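Local atomic coordinates of PLP-Dependent L-Arginine Hydroxylase MppP (Streptomyces wadayamensis, PDB entry 6C92), a protein that hydroxylates L-arginine with the help of pyridoxal 5'-phosphate and is related to the PLP-dependent aminotransferases. Residues A[9-14]-A[114-119]; A[23-28]-A[331-336]; A[158-163]-A[307-312]. All coordinates share one frame; numbering follows the deposited sequence.

Contact 1: residues A[9-14]-A[114-119]. With EQJ ((E)-N~2~-({3-hydroxy-2-methyl-5-[(phosphonooxy)methyl]pyridin-4-yl}methylidene)-L-arginine), chain E.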
loop_
_atom_site.group_PDB
_atom_site.type_symbol
_atom_site.label_atom_id
_atom_site.label_comp_id
_atom_site.label_asym_id
_atom_site.label_seq_id
_atom_site.Cartn_x
_atom_site.Cartn_y
_atom_site.Cartn_z
ATOM N N GLU A 9 -6.515 -5.265 19.336
ATOM C CA GLU A 9 -7.890 -5.179 18.847
ATOM C C GLU A 9 -8.150 -3.761 18.340
ATOM O O GLU A 9 -7.696 -2.759 18.916
ATOM C CB GLU A 9 -8.903 -5.561 19.938
ATOM C CG GLU A 9 -10.336 -5.826 19.454
ATOM C CD GLU A 9 -10.645 -7.321 19.172
ATOM O OE1 GLU A 9 -10.052 -8.229 19.821
ATOM O OE2 GLU A 9 -11.514 -7.593 18.310
ATOM N N ASN A 10 -8.869 -3.701 17.229
ATOM C CA ASN A 10 -9.287 -2.451 16.614
ATOM C C ASN A 10 -10.525 -2.779 15.787
ATOM O O ASN A 10 -10.961 -3.935 15.736
ATOM C CB ASN A 10 -8.158 -1.855 15.774
ATOM C CG ASN A 10 -7.589 -2.860 14.796
ATOM O OD1 ASN A 10 -8.325 -3.706 14.289
ATOM N ND2 ASN A 10 -6.276 -2.789 14.538
ATOM N N LEU A 11 -11.088 -1.764 15.126
ATOM C CA LEU A 11 -12.287 -2.005 14.321
ATOM C C LEU A 11 -11.993 -2.939 13.164
ATOM O O LEU A 11 -12.839 -3.762 12.790
ATOM C CB LEU A 11 -12.854 -0.694 13.790
ATOM C CG LEU A 11 -13.439 0.194 14.880
ATOM C CD1 LEU A 11 -13.678 1.597 14.311
ATOM C CD2 LEU A 11 -14.728 -0.455 15.464
ATOM N N THR A 12 -10.799 -2.817 12.567
ATOM C CA THR A 12 -10.464 -3.686 11.442
ATOM C C THR A 12 -10.545 -5.155 11.851
ATOM O O THR A 12 -11.010 -6.000 11.076
ATOM C CB THR A 12 -9.076 -3.329 10.900
ATOM O OG1 THR A 12 -9.064 -1.943 10.519
ATOM C CG2 THR A 12 -8.726 -4.197 9.661
ATOM N N GLN A 13 -10.158 -5.479 13.088
ATOM C CA GLN A 13 -10.221 -6.879 13.507
ATOM C C GLN A 13 -11.663 -7.352 13.661
ATOM O O GLN A 13 -11.955 -8.518 13.367
ATOM C CB GLN A 13 -9.414 -7.091 14.793
ATOM C CG GLN A 13 -7.904 -7.018 14.514
ATOM C CD GLN A 13 -7.044 -7.271 15.715
ATOM O OE1 GLN A 13 -7.516 -7.760 16.736
ATOM N NE2 GLN A 13 -5.756 -6.942 15.599
ATOM N N TRP A 14 -12.583 -6.472 14.077
ATOM C CA TRP A 14 -14.005 -6.815 13.995
ATOM C C TRP A 14 -14.425 -7.033 12.545
ATOM O O TRP A 14 -15.260 -7.899 12.255
ATOM C CB TRP A 14 -14.882 -5.716 14.606
ATOM C CG TRP A 14 -14.774 -5.527 16.081
ATOM C CD1 TRP A 14 -13.984 -4.627 16.735
ATOM C CD2 TRP A 14 -15.508 -6.229 17.090
ATOM N NE1 TRP A 14 -14.176 -4.730 18.099
ATOM C CE2 TRP A 14 -15.106 -5.709 18.341
ATOM C CE3 TRP A 14 -16.465 -7.249 17.060
ATOM C CZ2 TRP A 14 -15.625 -6.178 19.545
ATOM C CZ3 TRP A 14 -16.981 -7.711 18.261
ATOM C CH2 TRP A 14 -16.558 -7.176 19.485
ATOM N N THR A 114 -13.733 9.254 15.513
ATOM C CA THR A 114 -13.418 9.117 14.096
ATOM C C THR A 114 -12.979 7.681 13.864
ATOM O O THR A 114 -12.898 6.882 14.803
ATOM C CB THR A 114 -12.362 10.144 13.658
ATOM O OG1 THR A 114 -12.394 10.296 12.231
ATOM C CG2 THR A 114 -10.974 9.747 14.077
ATOM N N PHE A 115 -12.688 7.340 12.605
ATOM C CA PHE A 115 -12.294 5.961 12.355
ATOM C C PHE A 115 -11.005 5.630 13.110
ATOM O O PHE A 115 -10.045 6.408 13.119
ATOM C CB PHE A 115 -12.116 5.661 10.863
ATOM C CG PHE A 115 -11.799 4.196 10.624
ATOM C CD1 PHE A 115 -12.722 3.216 10.993
ATOM C CD2 PHE A 115 -10.564 3.793 10.140
ATOM C CE1 PHE A 115 -12.437 1.868 10.836
ATOM C CE2 PHE A 115 -10.275 2.442 9.978
ATOM C CZ PHE A 115 -11.214 1.480 10.330
ATOM N N ASP A 116 -10.976 4.457 13.744
ATOM C CA ASP A 116 -9.974 4.229 14.770
ATOM C C ASP A 116 -8.573 4.010 14.208
ATOM O O ASP A 116 -7.600 4.265 14.928
ATOM C CB ASP A 116 -10.399 3.067 15.696
ATOM C CG ASP A 116 -10.265 1.677 15.058
ATOM O OD1 ASP A 116 -10.289 1.554 13.824
ATOM O OD2 ASP A 116 -10.146 0.696 15.831
ATOM N N ASN A 117 -8.414 3.592 12.943
ATOM C CA ASN A 117 -7.035 3.402 12.497
ATOM C C ASN A 117 -6.320 4.734 12.295
ATOM O O ASN A 117 -5.089 4.761 12.274
ATOM C CB ASN A 117 -6.978 2.519 11.236
ATOM C CG ASN A 117 -6.983 3.312 9.949
ATOM O OD1 ASN A 117 -7.620 4.359 9.851
ATOM N ND2 ASN A 117 -6.290 2.793 8.931
ATOM N N ILE A 118 -7.045 5.856 12.206
ATOM C CA ILE A 118 -6.363 7.154 12.211
ATOM C C ILE A 118 -5.653 7.353 13.545
ATOM O O ILE A 118 -4.453 7.667 13.604
ATOM C CB ILE A 118 -7.359 8.291 11.914
ATOM C CG1 ILE A 118 -7.959 8.078 10.514
ATOM C CG2 ILE A 118 -6.659 9.636 12.018
ATOM C CD1 ILE A 118 -9.092 9.032 10.145
ATOM N N ALA A 119 -6.376 7.121 14.644
ATOM C CA ALA A 119 -5.747 7.173 15.957
ATOM C C ALA A 119 -4.668 6.112 16.111
ATOM O O ALA A 119 -3.603 6.377 16.682
ATOM C CB ALA A 119 -6.802 7.003 17.048
HETATM C C01 EQJ E . -12.072 8.249 7.292
HETATM C C02 EQJ E . -11.263 7.073 6.751
HETATM C C04 EQJ E . -9.249 6.360 5.789
HETATM C C05 EQJ E . -9.703 5.052 5.769
HETATM C C06 EQJ E . -8.780 3.915 5.214
HETATM C C12 EQJ E . -10.990 4.726 6.287
HETATM C C13 EQJ E . -11.487 3.274 6.228
HETATM C C15 EQJ E . -13.408 1.675 6.259
HETATM C C16 EQJ E . -12.402 0.487 6.171
HETATM C C17 EQJ E . -11.403 0.233 7.324
HETATM C C18 EQJ E . -10.423 -0.879 6.867
HETATM C C20 EQJ E . -8.028 -0.482 7.746
HETATM C C23 EQJ E . -14.464 1.494 7.354
HETATM C C26 EQJ E . -11.782 5.772 6.765
HETATM N N03 EQJ E . -10.048 7.330 6.280
HETATM N N14 EQJ E . -12.770 3.001 6.365
HETATM N N19 EQJ E . -9.364 -1.105 7.862
HETATM N N21 EQJ E . -7.820 0.372 6.627
HETATM N N22 EQJ E . -7.074 -0.682 8.637
HETATM O O07 EQJ E . -9.406 3.326 4.094
HETATM O O09 EQJ E . -9.036 0.783 4.211
HETATM O O10 EQJ E . -9.050 1.965 1.978
HETATM O O11 EQJ E . -7.183 2.236 3.604
HETATM O O24 EQJ E . -14.946 2.488 7.908
HETATM O O25 EQJ E . -14.886 0.364 7.691
HETATM O O27 EQJ E . -13.041 5.525 7.259
HETATM P P08 EQJ E . -8.659 1.996 3.452
HETATM O O HOH W 1 -8.863 -0.581 12.863
#
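Leu11 and Asp116 make the one direct hydrogen bond between residues 9-14 and 114-119: Leu11 N donates to Asp116 OD2 at 2.7 Å, on the syn side of the carboxylate and 25° out of its plane. The other oxygen is engaged through water 1, which accepts from Thr12 N at 3.0 Å and donates to Asp116 OD1, so both carboxylate oxygens face the first turn of helix 11-16. Asp116 CG sits between its own backbone N and carbonyl carbon (chi1 74°), a setting that swings the carboxylate over to Leu11. Asn10 is the N-cap of that helix; its OD1 accepts from Gln13 N at 2.8 Å, while its ND2 bonds to Ser248 of the neighbouring subunit. Thr12 OG1 grips the guanidinium end of the bound PLP-arginine aldimine, accepting from EQJ N19 at 2.8 Å and more weakly from N22. The contact lies at the active site of a PLP enzyme of the aminotransferase family, at the seam between subunits. Asp116 itself has been seen to bind magnesium.

In the packing, the Leu11 side chain lies against the Asp116 carboxylate, its CD1 3.4 Å from Asp116 OD1. Leu11 CD1 also approaches Phe115 CE1 obliquely at 3.7 Å. One face of Phe115 lies against the aldimine, with CZ 3.3 Å from EQJ C17 of the arginine chain.

Contact 2: residues A[23-28]-A[331-336]. With EQJ ((E)-N~2~-({3-hydroxy-2-methyl-5-[(phosphonooxy)methyl]pyridin-4-yl}methylidene)-L-arginine), chain E.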
loop_
_atom_site.group_PDB
_atom_site.type_symbol
_atom_site.label_atom_id
_atom_site.label_comp_id
_atom_site.label_asym_id
_atom_site.label_seq_id
_atom_site.Cartn_x
_atom_site.Cartn_y
_atom_site.Cartn_z
ATOM N N LEU A 23 -23.978 -11.667 5.017
ATOM C CA LEU A 23 -24.625 -10.555 5.713
ATOM C C LEU A 23 -23.599 -9.687 6.438
ATOM O O LEU A 23 -23.712 -9.371 7.619
ATOM C CB LEU A 23 -25.687 -11.086 6.664
ATOM C CG LEU A 23 -26.855 -11.793 5.956
ATOM C CD1 LEU A 23 -27.916 -12.203 6.965
ATOM C CD2 LEU A 23 -27.487 -10.929 4.865
ATOM N N ASN A 24 -22.572 -9.316 5.686
ATOM C CA ASN A 24 -21.578 -8.340 6.110
ATOM C C ASN A 24 -22.171 -6.944 5.924
ATOM O O ASN A 24 -22.365 -6.491 4.790
ATOM C CB ASN A 24 -20.301 -8.550 5.290
ATOM C CG ASN A 24 -19.306 -7.413 5.440
ATOM O OD1 ASN A 24 -19.515 -6.514 6.241
ATOM N ND2 ASN A 24 -18.218 -7.448 4.658
ATOM N N ILE A 25 -22.490 -6.267 7.029
ATOM C CA ILE A 25 -22.800 -4.836 6.988
ATOM C C ILE A 25 -21.836 -4.123 7.939
ATOM O O ILE A 25 -22.199 -3.146 8.609
ATOM C CB ILE A 25 -24.266 -4.537 7.349
ATOM C CG1 ILE A 25 -24.624 -5.223 8.662
ATOM C CG2 ILE A 25 -25.200 -4.983 6.212
ATOM C CD1 ILE A 25 -25.873 -4.688 9.328
ATOM N N ALA A 26 -20.596 -4.618 7.999
ATOM C CA ALA A 26 -19.569 -4.094 8.893
ATOM C C ALA A 26 -18.680 -3.061 8.203
ATOM O O ALA A 26 -18.863 -1.856 8.404
ATOM C CB ALA A 26 -18.726 -5.248 9.442
ATOM N N ASP A 27 -17.715 -3.499 7.393
ATOM C CA ASP A 27 -16.767 -2.554 6.819
ATOM C C ASP A 27 -17.450 -1.628 5.816
ATOM O O ASP A 27 -18.468 -1.961 5.200
ATOM C CB ASP A 27 -15.591 -3.284 6.165
ATOM C CG ASP A 27 -15.996 -4.054 4.931
ATOM O OD1 ASP A 27 -16.232 -3.413 3.883
ATOM O OD2 ASP A 27 -16.057 -5.303 5.008
ATOM N N GLY A 28 -16.887 -0.438 5.683
ATOM C CA GLY A 28 -17.501 0.608 4.904
ATOM C C GLY A 28 -17.194 0.562 3.431
ATOM O O GLY A 28 -17.676 1.416 2.681
ATOM N N VAL A 331 -25.237 -12.126 11.104
ATOM C CA VAL A 331 -25.188 -10.740 10.645
ATOM C C VAL A 331 -24.036 -10.029 11.358
ATOM O O VAL A 331 -23.926 -10.091 12.592
ATOM C CB VAL A 331 -26.534 -10.039 10.905
ATOM C CG1 VAL A 331 -26.482 -8.577 10.485
ATOM C CG2 VAL A 331 -27.655 -10.744 10.153
ATOM N N PHE A 332 -23.189 -9.341 10.591
ATOM C CA PHE A 332 -21.997 -8.687 11.131
ATOM C C PHE A 332 -22.076 -7.182 10.912
ATOM O O PHE A 332 -21.915 -6.703 9.783
ATOM C CB PHE A 332 -20.734 -9.263 10.500
ATOM C CG PHE A 332 -20.548 -10.719 10.788
ATOM C CD1 PHE A 332 -21.144 -11.674 9.978
ATOM C CD2 PHE A 332 -19.812 -11.136 11.888
ATOM C CE1 PHE A 332 -20.998 -13.013 10.250
ATOM C CE2 PHE A 332 -19.663 -12.479 12.163
ATOM C CZ PHE A 332 -20.257 -13.420 11.340
ATOM N N ALA A 333 -22.334 -6.443 11.991
ATOM C CA ALA A 333 -22.223 -4.995 12.029
ATOM C C ALA A 333 -20.951 -4.609 12.803
ATOM O O ALA A 333 -19.984 -5.390 12.840
ATOM C CB ALA A 333 -23.504 -4.418 12.623
ATOM N N LEU A 334 -20.949 -3.431 13.420
ATOM C CA LEU A 334 -19.767 -2.948 14.130
ATOM C C LEU A 334 -20.214 -2.273 15.418
ATOM O O LEU A 334 -21.071 -1.371 15.376
ATOM C CB LEU A 334 -18.950 -1.954 13.308
ATOM C CG LEU A 334 -17.903 -2.404 12.296
ATOM C CD1 LEU A 334 -17.231 -1.144 11.716
ATOM C CD2 LEU A 334 -16.865 -3.331 12.913
ATOM N N PRO A 335 -19.671 -2.668 16.565
ATOM C CA PRO A 335 -19.885 -1.868 17.774
ATOM C C PRO A 335 -19.093 -0.578 17.656
ATOM O O PRO A 335 -18.016 -0.541 17.058
ATOM C CB PRO A 335 -19.367 -2.767 18.899
ATOM C CG PRO A 335 -18.406 -3.680 18.262
ATOM C CD PRO A 335 -18.755 -3.796 16.795
ATOM N N CYS A 336 -19.654 0.491 18.220
ATOM C CA CYS A 336 -19.136 1.832 18.022
ATOM C C CYS A 336 -18.071 2.246 19.042
ATOM O O CYS A 336 -17.450 3.301 18.868
ATOM C CB CYS A 336 -20.300 2.819 18.043
ATOM S SG CYS A 336 -21.068 3.080 16.394
HETATM C C01 EQJ E . -12.072 8.249 7.292
HETATM C C02 EQJ E . -11.263 7.073 6.751
HETATM C C04 EQJ E . -9.249 6.360 5.789
HETATM C C05 EQJ E . -9.703 5.052 5.769
HETATM C C06 EQJ E . -8.780 3.915 5.214
HETATM C C12 EQJ E . -10.990 4.726 6.287
HETATM C C13 EQJ E . -11.487 3.274 6.228
HETATM C C15 EQJ E . -13.408 1.675 6.259
HETATM C C16 EQJ E . -12.402 0.487 6.171
HETATM C C17 EQJ E . -11.403 0.233 7.324
HETATM C C18 EQJ E . -10.423 -0.879 6.867
HETATM C C20 EQJ E . -8.028 -0.482 7.746
HETATM C C23 EQJ E . -14.464 1.494 7.354
HETATM C C26 EQJ E . -11.782 5.772 6.765
HETATM N N03 EQJ E . -10.048 7.330 6.280
HETATM N N14 EQJ E . -12.770 3.001 6.365
HETATM N N19 EQJ E . -9.364 -1.105 7.862
HETATM N N21 EQJ E . -7.820 0.372 6.627
HETATM N N22 EQJ E . -7.074 -0.682 8.637
HETATM O O07 EQJ E . -9.406 3.326 4.094
HETATM O O09 EQJ E . -9.036 0.783 4.211
HETATM O O10 EQJ E . -9.050 1.965 1.978
HETATM O O11 EQJ E . -7.183 2.236 3.604
HETATM O O24 EQJ E . -14.946 2.488 7.908
HETATM O O25 EQJ E . -14.886 0.364 7.691
HETATM O O27 EQJ E . -13.041 5.525 7.259
HETATM P P08 EQJ E . -8.659 1.996 3.452
#
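Phe332 loses the most surface here, and its backbone does most of the polar work. Its N-H points almost straight at Leu23 O (Phe332 N to Leu23 O 3.0 Å, 173° at the hydrogen), and its carbonyl O accepts from Ile25 N at 2.8 Å. The two bonds flank Asn24 and make a single bridge between backbones that run the same way, only 3° apart.

Leu23 meets Val331 beside this bridge. The two side chains cross obliquely, CD1 of Leu23 resting 3.5 Å from CG2 of Val331. Ile25 CD1 lies 4.1 Å from Val331 CG1 and equally near Ala333 CB. Ile25 CG1 falls between its backbone N and carbonyl carbon (chi1 51°), which sets it 3.3 Å from Phe332 O.

Ala26 carries the packing onward, its CB lying 3.6 Å from Ala333 O and packing on Leu334 CG. Ala26 N donates to Asn24 OD1 at 2.8 Å in an Asx turn, and Asn24 ND2 donates nearly straight to Asp27 OD2, from above the carboxylate plane. The bend ends at Gly28, whose N donates to EQJ O25 of the arginine carboxylate at 2.9 Å. The parallel bridge ties an N-terminal active-site loop to the approach of edge strand 334-335, in the small antiparallel sheet of a PLP-dependent aminotransferase fold.

Contact 3: residues A[158-163]-A[307-312]. With EQJ ((E)-N~2~-({3-hydroxy-2-methyl-5-[(phosphonooxy)methyl]pyridin-4-yl}methylidene)-L-arginine), chain E.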
loop_
_atom_site.group_PDB
_atom_site.type_symbol
_atom_site.label_atom_id
_atom_site.label_comp_id
_atom_site.label_asym_id
_atom_site.label_seq_id
_atom_site.Cartn_x
_atom_site.Cartn_y
_atom_site.Cartn_z
ATOM N N PRO A 158 -16.165 14.551 5.239
ATOM C CA PRO A 158 -17.215 14.156 6.184
ATOM C C PRO A 158 -16.669 13.163 7.191
ATOM O O PRO A 158 -15.861 12.322 6.836
ATOM C CB PRO A 158 -18.290 13.507 5.285
ATOM C CG PRO A 158 -18.096 14.089 3.950
ATOM C CD PRO A 158 -16.573 14.267 3.855
ATOM N N ASN A 159 -17.050 13.278 8.455
ATOM C CA ASN A 159 -16.490 12.372 9.437
ATOM C C ASN A 159 -17.086 10.976 9.290
ATOM O O ASN A 159 -18.218 10.796 8.835
ATOM C CB ASN A 159 -16.721 12.899 10.858
ATOM C CG ASN A 159 -15.801 12.243 11.869
ATOM O OD1 ASN A 159 -14.849 11.535 11.515
ATOM N ND2 ASN A 159 -16.071 12.472 13.134
ATOM N N ASN A 160 -16.294 9.991 9.662
ATOM C CA ASN A 160 -16.718 8.608 9.801
ATOM C C ASN A 160 -16.545 8.346 11.285
ATOM O O ASN A 160 -15.422 8.359 11.761
ATOM C CB ASN A 160 -15.852 7.686 8.931
ATOM C CG ASN A 160 -16.064 6.194 9.205
ATOM O OD1 ASN A 160 -16.979 5.788 9.908
ATOM N ND2 ASN A 160 -15.182 5.367 8.637
ATOM N N PRO A 161 -17.621 8.041 12.023
ATOM C CA PRO A 161 -18.914 7.491 11.589
ATOM C C PRO A 161 -20.108 8.454 11.523
ATOM O O PRO A 161 -21.194 8.006 11.200
ATOM C CB PRO A 161 -19.177 6.425 12.662
ATOM C CG PRO A 161 -18.615 7.025 13.921
ATOM C CD PRO A 161 -17.447 7.941 13.485
ATOM N N THR A 162 -19.919 9.750 11.776
ATOM C CA THR A 162 -21.055 10.647 12.005
ATOM C C THR A 162 -21.565 11.338 10.753
ATOM O O THR A 162 -22.678 11.885 10.775
ATOM C CB THR A 162 -20.676 11.745 13.009
ATOM O OG1 THR A 162 -19.716 12.626 12.396
ATOM C CG2 THR A 162 -20.088 11.146 14.268
ATOM N N GLY A 163 -20.798 11.356 9.672
ATOM C CA GLY A 163 -21.186 12.100 8.493
ATOM C C GLY A 163 -21.061 13.603 8.613
ATOM O O GLY A 163 -21.380 14.314 7.653
ATOM N N SER A 307 -23.482 10.072 4.559
ATOM C CA SER A 307 -22.385 9.119 4.455
ATOM C C SER A 307 -22.898 7.729 4.102
ATOM O O SER A 307 -24.080 7.417 4.264
ATOM C CB SER A 307 -21.630 9.053 5.782
ATOM O OG SER A 307 -20.723 7.967 5.782
ATOM N N SER A 308 -21.992 6.884 3.650
ATOM C CA SER A 308 -22.307 5.494 3.347
ATOM C C SER A 308 -22.270 4.585 4.576
ATOM O O SER A 308 -22.358 3.372 4.428
ATOM C CB SER A 308 -21.336 4.962 2.306
ATOM O OG SER A 308 -20.020 4.897 2.829
ATOM N N VAL A 309 -22.113 5.134 5.777
ATOM C CA VAL A 309 -22.267 4.362 7.000
ATOM C C VAL A 309 -23.288 5.082 7.867
ATOM O O VAL A 309 -23.474 6.299 7.759
ATOM C CB VAL A 309 -20.929 4.168 7.742
ATOM C CG1 VAL A 309 -19.970 3.408 6.863
ATOM C CG2 VAL A 309 -20.321 5.521 8.125
ATOM N N GLU A 310 -23.964 4.317 8.716
ATOM C CA GLU A 310 -25.087 4.823 9.497
ATOM C C GLU A 310 -24.963 4.360 10.943
ATOM O O GLU A 310 -24.797 3.165 11.211
ATOM C CB GLU A 310 -26.412 4.335 8.888
ATOM C CG GLU A 310 -27.678 4.704 9.659
ATOM C CD GLU A 310 -28.048 6.182 9.578
ATOM O OE1 GLU A 310 -27.279 6.999 9.029
ATOM O OE2 GLU A 310 -29.129 6.533 10.087
ATOM N N ARG A 311 -25.026 5.308 11.867
ATOM C CA ARG A 311 -25.034 5.001 13.283
ATOM C C ARG A 311 -26.459 4.783 13.754
ATOM O O ARG A 311 -27.370 5.517 13.359
ATOM C CB ARG A 311 -24.401 6.128 14.091
ATOM C CG ARG A 311 -22.901 6.253 13.887
ATOM C CD ARG A 311 -22.241 7.040 15.042
ATOM N NE ARG A 311 -22.816 8.374 15.193
ATOM C CZ ARG A 311 -22.526 9.197 16.192
ATOM N NH1 ARG A 311 -21.655 8.833 17.135
ATOM N NH2 ARG A 311 -23.095 10.390 16.243
ATOM N N VAL A 312 -26.637 3.775 14.607
ATOM C CA VAL A 312 -27.920 3.482 15.242
ATOM C C VAL A 312 -27.671 3.417 16.739
ATOM O O VAL A 312 -26.771 2.698 17.190
ATOM C CB VAL A 312 -28.537 2.170 14.729
ATOM C CG1 VAL A 312 -29.920 1.953 15.334
ATOM C CG2 VAL A 312 -28.643 2.205 13.208
HETATM C C01 EQJ E . -12.072 8.249 7.292
HETATM C C02 EQJ E . -11.263 7.073 6.751
HETATM C C04 EQJ E . -9.249 6.360 5.789
HETATM C C05 EQJ E . -9.703 5.052 5.769
HETATM C C06 EQJ E . -8.780 3.915 5.214
HETATM C C12 EQJ E . -10.990 4.726 6.287
HETATM C C13 EQJ E . -11.487 3.274 6.228
HETATM C C15 EQJ E . -13.408 1.675 6.259
HETATM C C16 EQJ E . -12.402 0.487 6.171
HETATM C C17 EQJ E . -11.403 0.233 7.324
HETATM C C18 EQJ E . -10.423 -0.879 6.867
HETATM C C20 EQJ E . -8.028 -0.482 7.746
HETATM C C23 EQJ E . -14.464 1.494 7.354
HETATM C C26 EQJ E . -11.782 5.772 6.765
HETATM N N03 EQJ E . -10.048 7.330 6.280
HETATM N N14 EQJ E . -12.770 3.001 6.365
HETATM N N19 EQJ E . -9.364 -1.105 7.862
HETATM N N21 EQJ E . -7.820 0.372 6.627
HETATM N N22 EQJ E . -7.074 -0.682 8.637
HETATM O O07 EQJ E . -9.406 3.326 4.094
HETATM O O09 EQJ E . -9.036 0.783 4.211
HETATM O O10 EQJ E . -9.050 1.965 1.978
HETATM O O11 EQJ E . -7.183 2.236 3.604
HETATM O O24 EQJ E . -14.946 2.488 7.908
HETATM O O25 EQJ E . -14.886 0.364 7.691
HETATM O O27 EQJ E . -13.041 5.525 7.259
HETATM P P08 EQJ E . -8.659 1.996 3.452
HETATM O O HOH W 2 -23.079 8.628 8.992
#
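The substrate-carboxylate side of the PLP site is built here, where the loop after strand 152-156 of the large mixed sheet meets strand 309-314 of the small antiparallel sheet. The Asn-Asn-Pro-Thr-Gly run of this loop is a familiar element of aminotransferases of this family; Pro158, just before the run, and Pro161 within it both follow cis peptide bonds. Asn160 is the residue that faces the ligand. With CG anti to the backbone N (chi1 170°), its ND2 reaches two oxygens of the aldimine, EQJ O27, the 3-hydroxyl oxygen on the pyridine ring, at 2.6 Å and O24 of the arginine carboxylate at 3.0 Å. The amide oxygen accepts from Arg352, which also bonds to the ligand, and this pairing fixes which way the amide is turned. Across the contact, Val309 CG2 comes within 3.8 Å of Asn160 OD1, the two side chains crossing at about a right angle. Water 2 lies between Pro161 O (3.0 Å) and Val309 O (2.7 Å), within reach of both carbonyls.

Farther from the ligand, Arg311 lies along the loop. Its aliphatic part crosses the proline ring, CD standing 3.8 Å from Pro161 CG, and its CG lies 3.6 Å from Pro161 O. A bend at chi3 (-58°) then carries the guanidinium alongside Thr162, while NE makes a salt bridge with Asp302. Replacing Arg311 with an alanine would probably leave Asp302 without that charge partner and open a gap beside Pro161 and Thr162. Thr162 OG1 is hydrogen-bonded to Glu134.

At the start of the strand, Ser307 OG accepts from Val309 N in an ST turn. Thr162 CG2 sits over the centre of one face of the guanidinium, 3.7 Å from Arg311 CZ.

All three contacts are buried and touch the bound aldimine, yet each serves a different part of it: contact 1 its guanidinium end and the chain leading to it, contact 2 its carboxylate, contact 3 both carboxylate and pyridine ring. Contact 3 lies nearest the centre of the chain and contact 2 farthest out. Contacts 2 and 3 reach the same antiparallel sheet, whereas contact 1 pairs two helix starts and borders the neighbouring subunit. Their chemistry differs: carboxylate and water in contact 1, parallel backbone bonds and apolar packing in contact 2, van der Waals packing and a water in contact 3. Trp14 on Leu334 joins contacts 1 and 2; Thr114 with Asn159 probably hydrogen-bonds contacts 1 and 3.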